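PDB 6H8N: peptidoglycan-N-acetylmuramic acid deacetylase PdaC from Bacillus subtilis subsp. subtilis str. 168, which removes acetyl groups from N-acetylmuramic acid residues of peptidoglycan, a change that confers resistance to lysozyme, and also deacetylates short chitin oligomers. Local coordinates for residues N26-L29 and D30-K34; P73-T76 and R77-V80. The protein carries 1 engineered substitution. All blocks are in the same frame, centred on the assembly; numbering follows the deposited sequence.

Contact 1 of 2, residues N26-L29 and D30-K34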
ATOM      1  N   ASN A  26      11.401  -2.478  -8.167  1.00 11.22           N
ATOM      2  CA  ASN A  26      12.683  -1.834  -7.864  1.00 10.72           C
ATOM      3  C   ASN A  26      12.742  -0.405  -8.391  1.00 10.64           C
ATOM      4  O   ASN A  26      13.363   0.468  -7.779  1.00 10.55           O
ATOM      5  CB  ASN A  26      13.862  -2.624  -8.422  1.00 12.28           C
ATOM      6  CG  ASN A  26      14.182  -3.849  -7.615  1.00 14.41           C
ATOM      7  OD1 ASN A  26      14.013  -3.877  -6.389  1.00 15.58           O
ATOM      8  ND2 ASN A  26      14.717  -4.853  -8.282  1.00 15.99           N
ATOM      9  N   GLN A  27      12.137  -0.160  -9.552  1.00 10.73           N
ATOM     10  CA  GLN A  27      12.092   1.193 -10.086  1.00 10.94           C
ATOM     11  C   GLN A  27      11.307   2.115  -9.158  1.00 10.75           C
ATOM     12  O   GLN A  27      11.729   3.243  -8.884  1.00 10.58           O
ATOM     13  CB  GLN A  27      11.467   1.142 -11.482  1.00 13.09           C
ATOM     14  CG  GLN A  27      11.493   2.445 -12.216  1.00 15.35           C
ATOM     15  CD  GLN A  27      10.713   2.400 -13.515  1.00 16.04           C
ATOM     16  OE1 GLN A  27      10.781   1.434 -14.273  1.00 21.48           O
ATOM     17  NE2 GLN A  27       9.983   3.454 -13.775  1.00 18.29           N
ATOM     18  N   ILE A  28      10.178   1.628  -8.624  1.00 10.06           N
ATOM     19  CA  ILE A  28       9.378   2.419  -7.699  1.00 10.22           C
ATOM     20  C   ILE A  28      10.148   2.667  -6.409  1.00  9.64           C
ATOM     21  O   ILE A  28      10.158   3.783  -5.881  1.00  9.72           O
ATOM     22  CB  ILE A  28       8.035   1.712  -7.455  1.00 10.13           C
ATOM     23  CG1 ILE A  28       7.195   1.730  -8.744  1.00 11.21           C
ATOM     24  CG2 ILE A  28       7.269   2.344  -6.288  1.00 10.78           C
ATOM     25  CD1 ILE A  28       6.058   0.741  -8.760  1.00 14.41           C
ATOM     26  N   LEU A  29      10.815   1.635  -5.889  1.00  9.91           N
ATOM     27  CA  LEU A  29      11.640   1.806  -4.697  1.00  9.78           C
ATOM     28  C   LEU A  29      12.739   2.831  -4.941  1.00  9.88           C
ATOM     29  O   LEU A  29      13.034   3.643  -4.065  1.00  9.77           O
ATOM     30  CB  LEU A  29      12.242   0.473  -4.260  1.00  9.81           C
ATOM     31  CG  LEU A  29      11.229  -0.523  -3.693  1.00  9.27           C
ATOM     32  CD1 LEU A  29      11.849  -1.901  -3.579  1.00 11.15           C
ATOM     33  CD2 LEU A  29      10.713  -0.067  -2.334  1.00 10.36           C
ATOM     34  N   ASP A  30      13.333   2.823  -6.140  1.00 10.48           N
ATOM     35  CA  ASP A  30      14.343   3.823  -6.494  1.00 10.65           C
ATOM     36  C   ASP A  30      13.754   5.225  -6.455  1.00 10.20           C
ATOM     37  O   ASP A  30      14.387   6.155  -5.945  1.00 11.62           O
ATOM     38  CB  ASP A  30      14.900   3.572  -7.896  1.00 12.34           C
ATOM     39  CG  ASP A  30      15.825   2.374  -7.991  1.00 13.81           C
ATOM     40  OD1 ASP A  30      16.241   1.803  -6.969  1.00 13.59           O
ATOM     41  OD2 ASP A  30      16.160   2.022  -9.148  1.00 16.81           O
ATOM     42  N   SER A  31      12.561   5.401  -7.026  1.00  9.72           N
ATOM     43  CA  SER A  31      11.916   6.710  -7.053  1.00 10.65           C
ATOM     44  C   SER A  31      11.629   7.192  -5.639  1.00 11.28           C
ATOM     45  O   SER A  31      11.853   8.358  -5.306  1.00 11.71           O
ATOM     46  CB  SER A  31      10.603   6.641  -7.838  1.00 11.05           C
ATOM     47  OG  SER A  31      10.765   6.247  -9.181  1.00 14.32           O
ATOM     48  N   LEU A  32      11.077   6.315  -4.795  1.00 10.01           N
ATOM     49  CA  LEU A  32      10.795   6.696  -3.419  1.00 10.38           C
ATOM     50  C   LEU A  32      12.067   7.119  -2.703  1.00 10.34           C
ATOM     51  O   LEU A  32      12.084   8.134  -1.999  1.00 11.80           O
ATOM     52  CB  LEU A  32      10.127   5.534  -2.678  1.00  9.85           C
ATOM     53  CG  LEU A  32       8.711   5.199  -3.133  1.00 10.10           C
ATOM     54  CD1 LEU A  32       8.293   3.821  -2.612  1.00 11.18           C
ATOM     55  CD2 LEU A  32       7.726   6.273  -2.668  1.00 10.71           C
ATOM     56  N   LYS A  33      13.147   6.357  -2.879  1.00 11.24           N
ATOM     57  CA  LYS A  33      14.396   6.690  -2.219  1.00 12.88           C
ATOM     58  C   LYS A  33      14.937   8.028  -2.713  1.00 12.48           C
ATOM     59  O   LYS A  33      15.374   8.859  -1.905  1.00 14.22           O
ATOM     60  CB  LYS A  33      15.395   5.552  -2.438  1.00 14.07           C
ATOM     61  CG  LYS A  33      16.752   5.791  -1.812  1.00 17.89           C
ATOM     62  CD  LYS A  33      17.549   4.486  -1.684  1.00 22.77           C
ATOM     63  CE  LYS A  33      17.677   3.719  -2.984  1.00 29.89           C
ATOM     64  NZ  LYS A  33      18.458   2.433  -2.799  1.00 27.56           N
ATOM     65  N   LYS A  34      14.876   8.264  -4.027  1.00 12.82           N
ATOM     66  CA  LYS A  34      15.396   9.504  -4.611  1.00 13.91           C
ATOM     67  C   LYS A  34      14.665  10.714  -4.057  1.00 15.29           C
ATOM     68  O   LYS A  34      15.285  11.736  -3.741  1.00 16.99           O
ATOM     69  CB  LYS A  34      15.239   9.447  -6.128  1.00 14.60           C
ATOM     70  CG  LYS A  34      15.626  10.747  -6.869  1.00 16.39           C
ATOM     71  CD  LYS A  34      15.397  10.590  -8.369  1.00 19.53           C
ATOM     72  CE  LYS A  34      15.505  11.906  -9.121  1.00 21.50           C
ATOM     73  NZ  LYS A  34      15.271  11.731 -10.597  1.00 28.64           N
TER
HETATM   74  O   HOH W   1       9.182   4.245 -10.569  1.00 18.94           O
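I28 and L32, one helical turn apart, carry the apolar part of this local contact: they lie side by side and point the same way, with CG2 of I28 4.1 Å from CD1 of L32. The CG2 branch of I28 is anti to the backbone N (CG1 at chi1 -68°), which turns this methyl forward along the helix to its neighbour. Together they pack on F41 of strand 40-43, while L29 extends the apolar face to F41 and M58; A166 and I173 of helix 163-178 meet I28 and L32, respectively.

Four backbone i to i+4 hydrogen bonds run along the helix. The straightest joins L32 N to I28 O at 2.9 Å, with an N-H...O angle of 169°; D30 N reaches N26 O over 2.9 Å.

One water bridges two polar side chains: it donates to S31 OG at 2.9 Å and weakly accepts from Q27 NE2 at 3.4 Å. D170 and D167 of helix 163-178 are hydrogen-bonded to S31 and Q27, respectively.

Charged ends look to other helices and loops: D30 forms a salt bridge with R57, and K33 one with E61. The whole is an amphipathic stretch of alpha-helix in the beta-alpha-beta unit of strand 11-17, helix 22-35 and strand 40-43, within the NodB homology domain.

Contact 2 of 2, residues P73-T76 and R77-V80; sequences PLLT and RLSV. With PO4 (phosphate ion), chain E.
The backbone from L74 to L78 is wound by two successive i to i+3 hydrogen bonds, R77 N to L74 O at 3.0 Å and L78 N to L75 O at 3.2 Å, both with the donor well above the carbonyl plane, as in a short 3-10 turn. L75 O has a second partner, since a water donates to it at 2.8 Å and to L78 O at 2.7 Å, bridging the carbonyls of the first and last residues of the second turn.

P73 and L75 both approach the CD1 methyl of L78, while L74 packs on R77. That methyl meets CG of the P73 ring at 3.7 Å, the two side chains crossing at about a right angle, and CD2 of L75 approaches it more loosely. L75 is otherwise held by A83 and I87 of helix 80-98 and by L116. L74, with CG anti to the backbone N (chi1 177°), brings CD2 to 3.7 Å from CG of R77, again at nearly a right angle; thus R77 contributes the aliphatic base of its chain here, while its guanidinium group takes no part in the contact.

S79 is the N-cap of helix 80-98: its OG accepts the N-H of E82. OG also lies 2.5 Å from O1 of a phosphate, probably from the crystallisation liquor, so short for a hydrogen bond that the exact length is doubtful. The chemistry, backbone bonds with modest apolar contacts and no salt bridge across the contact, implies a compact loop between the zinc ligand H72 and the capped start of helix 80-98.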
ATOM      1  N   PRO A  73      -7.073 -14.769  -5.234  1.00 12.43           N
ATOM      2  CA  PRO A  73      -8.486 -15.079  -5.446  1.00 12.56           C
ATOM      3  C   PRO A  73      -9.354 -13.995  -4.836  1.00 13.76           C
ATOM      4  O   PRO A  73      -8.951 -13.271  -3.925  1.00 14.13           O
ATOM      5  CB  PRO A  73      -8.669 -16.392  -4.682  1.00 15.06           C
ATOM      6  CG  PRO A  73      -7.739 -16.244  -3.515  1.00 14.24           C
ATOM      7  CD  PRO A  73      -6.534 -15.503  -4.069  1.00 12.48           C
ATOM      8  N   LEU A  74     -10.592 -13.903  -5.316  1.00 12.19           N
ATOM      9  CA  LEU A  74     -11.613 -13.174  -4.589  1.00 12.56           C
ATOM     10  C   LEU A  74     -11.955 -13.976  -3.338  1.00 14.00           C
ATOM     11  O   LEU A  74     -12.480 -15.096  -3.434  1.00 15.21           O
ATOM     12  CB  LEU A  74     -12.841 -12.970  -5.478  1.00 15.07           C
ATOM     13  CG  LEU A  74     -14.035 -12.274  -4.834  1.00 12.96           C
ATOM     14  CD1 LEU A  74     -13.662 -10.900  -4.246  1.00 16.62           C
ATOM     15  CD2 LEU A  74     -15.148 -12.112  -5.882  1.00 15.88           C
ATOM     16  N   LEU A  75     -11.644 -13.424  -2.163  1.00 14.06           N
ATOM     17  CA  LEU A  75     -11.690 -14.223  -0.940  1.00 12.37           C
ATOM     18  C   LEU A  75     -13.114 -14.618  -0.574  1.00 15.83           C
ATOM     19  O   LEU A  75     -13.319 -15.635   0.103  1.00 16.79           O
ATOM     20  CB  LEU A  75     -11.040 -13.470   0.219  1.00 12.02           C
ATOM     21  CG  LEU A  75      -9.528 -13.248   0.092  1.00 12.91           C
ATOM     22  CD1 LEU A  75      -9.059 -12.317   1.199  1.00 15.34           C
ATOM     23  CD2 LEU A  75      -8.772 -14.549   0.111  1.00 15.27           C
ATOM     24  N   THR A  76     -14.098 -13.832  -1.000  1.00 16.07           N
ATOM     25  CA  THR A  76     -15.499 -14.140  -0.745  1.00 18.55           C
ATOM     26  C   THR A  76     -16.012 -15.281  -1.619  1.00 19.57           C
ATOM     27  O   THR A  76     -17.124 -15.760  -1.366  1.00 24.14           O
ATOM     28  CB  THR A  76     -16.337 -12.880  -0.964  1.00 20.61           C
ATOM     29  OG1 THR A  76     -16.089 -12.374  -2.274  1.00 20.12           O
ATOM     30  CG2 THR A  76     -15.985 -11.815   0.066  1.00 24.90           C
ATOM     31  N   ARG A  77     -15.261 -15.716  -2.635  1.00 16.79           N
ATOM     32  CA  ARG A  77     -15.606 -16.916  -3.397  1.00 18.01           C
ATOM     33  C   ARG A  77     -15.146 -18.191  -2.707  1.00 19.91           C
ATOM     34  O   ARG A  77     -15.514 -19.283  -3.151  1.00 24.29           O
ATOM     35  CB  ARG A  77     -14.961 -16.905  -4.796  1.00 20.98           C
ATOM     36  CG  ARG A  77     -15.373 -15.774  -5.746  1.00 29.39           C
ATOM     37  CD  ARG A  77     -16.231 -16.234  -6.917  1.00 26.80           C
ATOM     38  NE  ARG A  77     -15.726 -17.411  -7.633  1.00 20.53           N
ATOM     39  CZ  ARG A  77     -15.161 -17.406  -8.841  1.00 21.20           C
ATOM     40  NH1 ARG A  77     -14.996 -16.285  -9.527  1.00 20.94           N
ATOM     41  NH2 ARG A  77     -14.757 -18.550  -9.380  1.00 25.46           N
ATOM     42  N   LEU A  78     -14.330 -18.077  -1.661  1.00 17.84           N
ATOM     43  CA  LEU A  78     -13.766 -19.214  -0.951  1.00 18.91           C
ATOM     44  C   LEU A  78     -14.530 -19.471   0.343  1.00 16.63           C
ATOM     45  O   LEU A  78     -15.261 -18.621   0.842  1.00 21.74           O
ATOM     46  CB  LEU A  78     -12.296 -18.930  -0.620  1.00 18.22           C
ATOM     47  CG  LEU A  78     -11.385 -18.542  -1.784  1.00 19.67           C
ATOM     48  CD1 LEU A  78      -9.960 -18.286  -1.288  1.00 19.76           C
ATOM     49  CD2 LEU A  78     -11.377 -19.593  -2.869  1.00 26.75           C
ATOM     50  N   SER A  79     -14.323 -20.662   0.906  1.00 21.86           N
ATOM     51  CA  SER A  79     -14.720 -20.890   2.284  1.00 23.24           C
ATOM     52  C   SER A  79     -13.850 -20.050   3.206  1.00 20.26           C
ATOM     53  O   SER A  79     -12.760 -19.599   2.832  1.00 19.91           O
ATOM     54  CB  SER A  79     -14.531 -22.355   2.660  1.00 22.48           C
ATOM     55  OG  SER A  79     -13.151 -22.652   2.793  1.00 20.67           O
ATOM     56  N   VAL A  80     -14.346 -19.828   4.419  1.00 20.38           N
ATOM     57  CA  VAL A  80     -13.581 -19.061   5.393  1.00 22.17           C
ATOM     58  C   VAL A  80     -12.241 -19.729   5.636  1.00 22.04           C
ATOM     59  O   VAL A  80     -11.201 -19.061   5.697  1.00 19.11           O
ATOM     60  CB  VAL A  80     -14.394 -18.878   6.687  1.00 26.15           C
ATOM     61  CG1 VAL A  80     -13.559 -18.206   7.764  1.00 29.19           C
ATOM     62  CG2 VAL A  80     -15.645 -18.061   6.395  1.00 32.53           C
TER
HETATM   63  P   PO4 E 503     -12.293 -26.222   3.073  1.00 33.44           P
HETATM   64  O1  PO4 E 503     -13.289 -25.086   3.116  1.00 31.37           O
HETATM   65  O2  PO4 E 503     -12.265 -26.827   1.689  1.00 36.53           O
HETATM   66  O3  PO4 E 503     -10.910 -25.713   3.426  1.00 33.68           O
HETATM   67  O4  PO4 E 503     -12.711 -27.257   4.098  1.00 34.69           O
HETATM   68  O   HOH W   2     -14.543 -16.541   2.475  1.00 27.83           O

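Contacts 1 and 2 show how local contacts follow their place in a fold. Their centres are about 33 Å apart, on opposite sides of the chain's centre, and they share no helix or strand, although both belong to the NodB homology domain. Contact 1 is partly buried, in regular helix with i to i+4 bonds, its apolar face against strand 40-43 and the flanking helices and its charges paired outside. Contact 2 lies at the surface, where i to i+3 bonds bend a loop and a serine starts the next helix. Contact 2 adjoins the zinc ligands, the P73 side chain about 9 Å from the ion, whereas that of I28 lies about 8 Å from that of H159, the probable proton donor.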